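Local atomic coordinates of uncharacterized protein (Streptomyces malaysiense, PDB entry 6ZYL), a protein that catalyses the beta-hydroxylation of thioholgamide as a non-heme monooxygenase, and probably uses iron and 2-oxoglutarate like other members of the phytanoyl-CoA dioxygenase family. Residues F37-N42 with V200-D205; F76-L81 with S281-R286. All blocks are in the same frame, centred on the assembly; numbering follows the deposited sequence.

Contact 1: residues F37-N42 with V200-D205; sequences FVFPVN and VDVLLD
Edge strand 37-41 of the large sheet meets strand 200-201 and the loop that follows it, and Phe39 packs against Val200, Val202 and Leu204. The Phe39 ring carries most of the contact. Val202 CG1 sits squarely over one of its faces, a CH-pi contact 4.3 Å from the ring centroid and only 7° off the ring normal. Val200 CG1 comes up to the edge, near the ring plane, 3.7 Å from Phe39 CZ. Leu204 CD2 approaches obliquely, 4.0 Å from Phe39 CD1. Phe39 CZ also lies 3.5 Å from Asp201 O, which touches the ring without a hydrogen bond.

The packing of side chains between the two sheets is consistent with the jelly-roll (double-stranded beta-helix) core expected of a phytanoyl-CoA dioxygenase. Strand 37-41 ends the large mixed sheet, bonded by its backbone to Val211 and Cys209. Strand 200-201 ends the four-stranded antiparallel sheet beside Tyr162. Side chains join the two segments, and the backbones stay apart: the CA atoms of Phe39 and Val202 are 7.6 Å from each other.

Val200 serves both phenylalanines. Its CG1 is anti to the backbone N (chi1 -174°) and goes to Phe39. CG2, beside the backbone N, is left to face Phe37, where CG2 is 4.1 Å from Phe37 CZ. The Phe37 ring also stacks on Tyr162. At the other end the peptide bond between Phe39 and Pro40 is cis. Pro40 CB rests 3.8 Å from Leu204 CD2, the same methyl that touches the Phe39 ring.

Contact 2: residues F76-L81 with S281-R286; sequences FPKIHL and SAVTRR
The guanidinium of Arg286 has Lys78 CE over one face, 3.5 Å above its plane and offset toward the rim. Pro77 CB approaches the same group obliquely. Trp110 adds a cation-pi contact. The lysine crosses the arginine at about a right angle. Its chain bends at chi2 (-78°), which turns the amine toward the guanidinium. Lys78 NZ ends 3.1 Å from Arg286 NH2; both are donors, so this is no hydrogen bond.

Pro77 and Arg286 run past each other in opposite directions, while Pro77 crosses Val283 obliquely. Pro77 CG meets Arg286 CG and Pro77 CD meets Val283 CG1, both at 3.9 Å. Val283 CG2 touches Lys78 CG at 3.8 Å. Leu81 CD1 packs on Ala282 CB at 3.7 Å. A water accepts a weak bond from Lys78 NZ and donates to Ala282 O on helix 273-295.

Replacing Arg286 with an alanine is likely to cost Asp248 this salt bridge, leave Trp110 O without this donor and open a gap beside Pro77 CG and Lys78 CE.

The two like charges are buried but have separate anions: Glu264 for Lys78, Asp248 for Arg286. Both also donate to Trp110 O, and these three acceptors probably offset the close approach.

In the fold
From the N terminus, the chain lays down 37-42 as an outermost strand, then passes through helices to the loop at 76-81. It next lays down some of the strands of the large and four-stranded sheets and reaches 200-205, which closes contact 1 across 157 intervening residues. The final long helix, 273-295, brings in 281-286 and closes contact 2 after 199 residues. The two loops therefore cross, since 76-81 lies within the first and 281-286 beyond it. Contact 1 ties the edge of the large sheet to that of the four-stranded sheet. Contact 2 fastens the C-terminal helix to the loop between helices 68-72 and 84-90. Their centres lie 27 Å apart, on opposite sides of the chain's centre.

Contact 1: residues F37-N42 with V200-D205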
loop_
_atom_site.group_PDB
_atom_site.type_symbol
_atom_site.label_atom_id
_atom_site.label_comp_id
_atom_site.label_asym_id
_atom_site.label_seq_id
_atom_site.Cartn_x
_atom_site.Cartn_y
_atom_site.Cartn_z
ATOM N N PHE A 37 -2.792 -13.987 0.451
ATOM C CA PHE A 37 -3.529 -12.901 -0.175
ATOM C C PHE A 37 -4.995 -13.300 -0.193
ATOM O O PHE A 37 -5.349 -14.450 0.075
ATOM C CB PHE A 37 -3.014 -12.609 -1.592
ATOM C CG PHE A 37 -3.103 -13.783 -2.528
ATOM C CD1 PHE A 37 -4.324 -14.195 -3.037
ATOM C CD2 PHE A 37 -1.962 -14.471 -2.903
ATOM C CE1 PHE A 37 -4.408 -15.273 -3.894
ATOM C CE2 PHE A 37 -2.039 -15.550 -3.766
ATOM C CZ PHE A 37 -3.264 -15.950 -4.260
ATOM N N VAL A 38 -5.847 -12.338 -0.528
ATOM C CA VAL A 38 -7.272 -12.601 -0.690
ATOM C C VAL A 38 -7.845 -11.499 -1.577
ATOM O O VAL A 38 -7.668 -10.307 -1.298
ATOM C CB VAL A 38 -7.977 -12.699 0.678
ATOM C CG1 VAL A 38 -8.095 -11.341 1.342
ATOM C CG2 VAL A 38 -9.338 -13.371 0.518
ATOM N N PHE A 39 -8.490 -11.884 -2.676
ATOM C CA PHE A 39 -9.043 -10.926 -3.625
ATOM C C PHE A 39 -10.020 -11.656 -4.536
ATOM O O PHE A 39 -9.912 -12.874 -4.718
ATOM C CB PHE A 39 -7.935 -10.252 -4.457
ATOM C CG PHE A 39 -7.341 -11.139 -5.520
ATOM C CD1 PHE A 39 -7.922 -11.227 -6.776
ATOM C CD2 PHE A 39 -6.197 -11.877 -5.264
ATOM C CE1 PHE A 39 -7.380 -12.040 -7.752
ATOM C CE2 PHE A 39 -5.649 -12.692 -6.239
ATOM C CZ PHE A 39 -6.241 -12.771 -7.484
ATOM N N PRO A 40 -10.997 -10.940 -5.114
ATOM C CA PRO A 40 -11.278 -9.526 -4.820
ATOM C C PRO A 40 -12.044 -9.384 -3.509
ATOM O O PRO A 40 -12.757 -10.308 -3.138
ATOM C CB PRO A 40 -12.136 -9.085 -6.009
ATOM C CG PRO A 40 -12.880 -10.339 -6.392
ATOM C CD PRO A 40 -11.900 -11.480 -6.150
ATOM N N VAL A 41 -11.874 -8.274 -2.794
ATOM C CA VAL A 41 -12.802 -7.895 -1.735
ATOM C C VAL A 41 -13.411 -6.558 -2.141
ATOM O O VAL A 41 -12.713 -5.671 -2.646
ATOM C CB VAL A 41 -12.133 -7.801 -0.343
ATOM C CG1 VAL A 41 -11.240 -9.015 -0.090
ATOM C CG2 VAL A 41 -11.357 -6.515 -0.196
ATOM N N ASN A 42 -14.722 -6.430 -1.962
ATOM C CA ASN A 42 -15.412 -5.233 -2.414
ATOM C C ASN A 42 -15.060 -4.050 -1.521
ATOM O O ASN A 42 -14.928 -4.187 -0.301
ATOM C CB ASN A 42 -16.920 -5.470 -2.434
ATOM C CG ASN A 42 -17.351 -6.356 -3.590
ATOM O OD1 ASN A 42 -16.655 -6.459 -4.604
ATOM N ND2 ASN A 42 -18.501 -7.000 -3.446
ATOM N N VAL A 200 -0.461 -16.029 -9.747
ATOM C CA VAL A 200 -1.860 -15.624 -9.832
ATOM C C VAL A 200 -1.915 -14.151 -10.210
ATOM O O VAL A 200 -1.458 -13.290 -9.447
ATOM C CB VAL A 200 -2.606 -15.872 -8.510
ATOM C CG1 VAL A 200 -4.091 -15.584 -8.674
ATOM C CG2 VAL A 200 -2.376 -17.295 -8.023
ATOM N N ASP A 201 -2.481 -13.865 -11.382
ATOM C CA ASP A 201 -2.712 -12.488 -11.798
ATOM C C ASP A 201 -3.774 -11.845 -10.914
ATOM O O ASP A 201 -4.839 -12.426 -10.686
ATOM C CB ASP A 201 -3.161 -12.446 -13.259
ATOM C CG ASP A 201 -2.001 -12.392 -14.235
ATOM O OD1 ASP A 201 -0.860 -12.124 -13.809
ATOM O OD2 ASP A 201 -2.239 -12.609 -15.441
ATOM N N VAL A 202 -3.497 -10.639 -10.427
ATOM C CA VAL A 202 -4.431 -9.914 -9.569
ATOM C C VAL A 202 -5.345 -9.103 -10.483
ATOM O O VAL A 202 -5.010 -7.989 -10.890
ATOM C CB VAL A 202 -3.705 -9.031 -8.554
ATOM C CG1 VAL A 202 -4.705 -8.389 -7.604
ATOM C CG2 VAL A 202 -2.679 -9.852 -7.786
ATOM N N LEU A 203 -6.508 -9.665 -10.798
ATOM C CA LEU A 203 -7.446 -9.083 -11.750
ATOM C C LEU A 203 -8.648 -8.541 -10.993
ATOM O O LEU A 203 -9.364 -9.299 -10.329
ATOM C CB LEU A 203 -7.877 -10.122 -12.783
ATOM C CG LEU A 203 -6.712 -10.810 -13.498
ATOM C CD1 LEU A 203 -7.201 -11.948 -14.379
ATOM C CD2 LEU A 203 -5.916 -9.797 -14.315
ATOM N N LEU A 204 -8.874 -7.236 -11.108
ATOM C CA LEU A 204 -9.867 -6.553 -10.298
ATOM C C LEU A 204 -10.703 -5.613 -11.150
ATOM O O LEU A 204 -10.184 -4.955 -12.054
ATOM C CB LEU A 204 -9.195 -5.744 -9.180
ATOM C CG LEU A 204 -8.255 -6.474 -8.223
ATOM C CD1 LEU A 204 -7.478 -5.476 -7.376
ATOM C CD2 LEU A 204 -9.046 -7.425 -7.346
ATOM N N ASP A 205 -11.999 -5.554 -10.850
ATOM C CA ASP A 205 -12.812 -4.439 -11.308
ATOM C C ASP A 205 -12.372 -3.167 -10.592
ATOM O O ASP A 205 -11.975 -3.197 -9.423
ATOM C CB ASP A 205 -14.293 -4.693 -11.030
ATOM C CG ASP A 205 -14.868 -5.810 -11.880
ATOM O OD1 ASP A 205 -14.196 -6.249 -12.837
ATOM O OD2 ASP A 205 -15.999 -6.247 -11.584
#

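Contact 2: residues F76-L81 with S281-R286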
loop_
_atom_site.group_PDB
_atom_site.type_symbol
_atom_site.label_atom_id
_atom_site.label_comp_id
_atom_site.label_asym_id
_atom_site.label_seq_id
_atom_site.Cartn_x
_atom_site.Cartn_y
_atom_site.Cartn_z
ATOM N N PHE A 76 4.102 8.644 -2.212
ATOM C CA PHE A 76 4.433 7.872 -1.020
ATOM C C PHE A 76 5.078 8.801 0.006
ATOM O O PHE A 76 5.609 9.845 -0.375
ATOM C CB PHE A 76 5.396 6.737 -1.357
ATOM C CG PHE A 76 6.808 7.200 -1.563
ATOM C CD1 PHE A 76 7.196 7.737 -2.777
ATOM C CD2 PHE A 76 7.742 7.120 -0.541
ATOM C CE1 PHE A 76 8.487 8.175 -2.978
ATOM C CE2 PHE A 76 9.038 7.559 -0.735
ATOM C CZ PHE A 76 9.411 8.087 -1.957
ATOM N N PRO A 77 5.068 8.473 1.306
ATOM C CA PRO A 77 4.389 7.337 1.930
ATOM C C PRO A 77 3.206 7.743 2.797
ATOM O O PRO A 77 2.698 6.919 3.565
ATOM C CB PRO A 77 5.492 6.721 2.792
ATOM C CG PRO A 77 6.293 7.950 3.258
ATOM C CD PRO A 77 6.069 9.063 2.217
ATOM N N LYS A 78 2.776 8.998 2.684
ATOM C CA LYS A 78 1.760 9.544 3.578
ATOM C C LYS A 78 0.754 10.393 2.805
ATOM O O LYS A 78 0.379 11.490 3.220
ATOM C CB LYS A 78 2.411 10.370 4.687
ATOM C CG LYS A 78 3.455 9.631 5.507
ATOM C CD LYS A 78 2.808 8.703 6.525
ATOM C CE LYS A 78 3.860 7.957 7.334
ATOM N NZ LYS A 78 3.278 7.258 8.513
ATOM N N ILE A 79 0.291 9.881 1.664
ATOM C CA ILE A 79 -0.681 10.628 0.870
ATOM C C ILE A 79 -1.909 10.955 1.710
ATOM O O ILE A 79 -2.461 12.059 1.633
ATOM C CB ILE A 79 -1.066 9.838 -0.394
ATOM C CG1 ILE A 79 0.176 9.406 -1.172
ATOM C CG2 ILE A 79 -1.979 10.676 -1.287
ATOM C CD1 ILE A 79 -0.120 8.426 -2.301
ATOM N N HIS A 80 -2.343 10.004 2.539
ATOM C CA HIS A 80 -3.565 10.155 3.316
ATOM C C HIS A 80 -3.494 11.271 4.348
ATOM O O HIS A 80 -4.531 11.625 4.918
ATOM C CB HIS A 80 -3.890 8.835 4.019
ATOM C CG HIS A 80 -2.781 8.325 4.891
ATOM N ND1 HIS A 80 -1.595 7.841 4.381
ATOM C CD2 HIS A 80 -2.681 8.221 6.237
ATOM C CE1 HIS A 80 -0.811 7.465 5.374
ATOM N NE2 HIS A 80 -1.446 7.682 6.512
ATOM N N LEU A 81 -2.314 11.822 4.616
ATOM C CA LEU A 81 -2.196 12.902 5.586
ATOM C C LEU A 81 -2.409 14.281 4.969
ATOM O O LEU A 81 -2.584 15.249 5.720
ATOM C CB LEU A 81 -0.824 12.858 6.266
ATOM C CG LEU A 81 -0.497 11.619 7.103
ATOM C CD1 LEU A 81 0.816 11.825 7.866
ATOM C CD2 LEU A 81 -1.617 11.270 8.068
ATOM N N SER A 281 6.692 16.419 8.810
ATOM C CA SER A 281 7.238 15.741 9.981
ATOM C C SER A 281 7.129 14.227 9.839
ATOM O O SER A 281 8.084 13.493 10.120
ATOM C CB SER A 281 6.510 16.221 11.239
ATOM O OG SER A 281 7.083 15.661 12.406
ATOM N N ALA A 282 5.968 13.740 9.398
ATOM C CA ALA A 282 5.758 12.297 9.326
ATOM C C ALA A 282 6.604 11.664 8.227
ATOM O O ALA A 282 7.146 10.568 8.409
ATOM C CB ALA A 282 4.277 11.994 9.103
ATOM N N VAL A 283 6.725 12.332 7.079
ATOM C CA VAL A 283 7.519 11.773 5.988
ATOM C C VAL A 283 8.999 11.797 6.345
ATOM O O VAL A 283 9.724 10.823 6.106
ATOM C CB VAL A 283 7.241 12.527 4.675
ATOM C CG1 VAL A 283 8.152 12.016 3.566
ATOM C CG2 VAL A 283 5.780 12.382 4.280
ATOM N N THR A 284 9.474 12.908 6.914
ATOM C CA THR A 284 10.859 12.968 7.369
ATOM C C THR A 284 11.160 11.825 8.332
ATOM O O THR A 284 12.185 11.147 8.215
ATOM C CB THR A 284 11.136 14.315 8.041
ATOM O OG1 THR A 284 10.975 15.378 7.093
ATOM C CG2 THR A 284 12.551 14.348 8.605
ATOM N N ARG A 285 10.261 11.601 9.293
ATOM C CA ARG A 285 10.428 10.507 10.244
ATOM C C ARG A 285 10.514 9.167 9.526
ATOM O O ARG A 285 11.387 8.344 9.825
ATOM C CB ARG A 285 9.261 10.523 11.232
ATOM C CG ARG A 285 9.253 9.421 12.269
ATOM C CD ARG A 285 7.998 9.541 13.149
ATOM N NE ARG A 285 7.933 10.839 13.816
ATOM C CZ ARG A 285 6.980 11.746 13.623
ATOM N NH1 ARG A 285 5.979 11.508 12.785
ATOM N NH2 ARG A 285 7.027 12.898 14.277
ATOM N N ARG A 286 9.617 8.933 8.568
ATOM C CA ARG A 286 9.594 7.641 7.891
ATOM C C ARG A 286 10.832 7.445 7.027
ATOM O O ARG A 286 11.440 6.369 7.043
ATOM C CB ARG A 286 8.330 7.516 7.040
ATOM C CG ARG A 286 8.275 6.245 6.203
ATOM C CD ARG A 286 8.331 4.995 7.074
ATOM N NE ARG A 286 7.306 5.015 8.116
ATOM C CZ ARG A 286 6.014 4.795 7.900
ATOM N NH1 ARG A 286 5.580 4.526 6.676
ATOM N NH2 ARG A 286 5.154 4.840 8.910
HETATM O O HOH W 1 6.037 8.297 9.752
#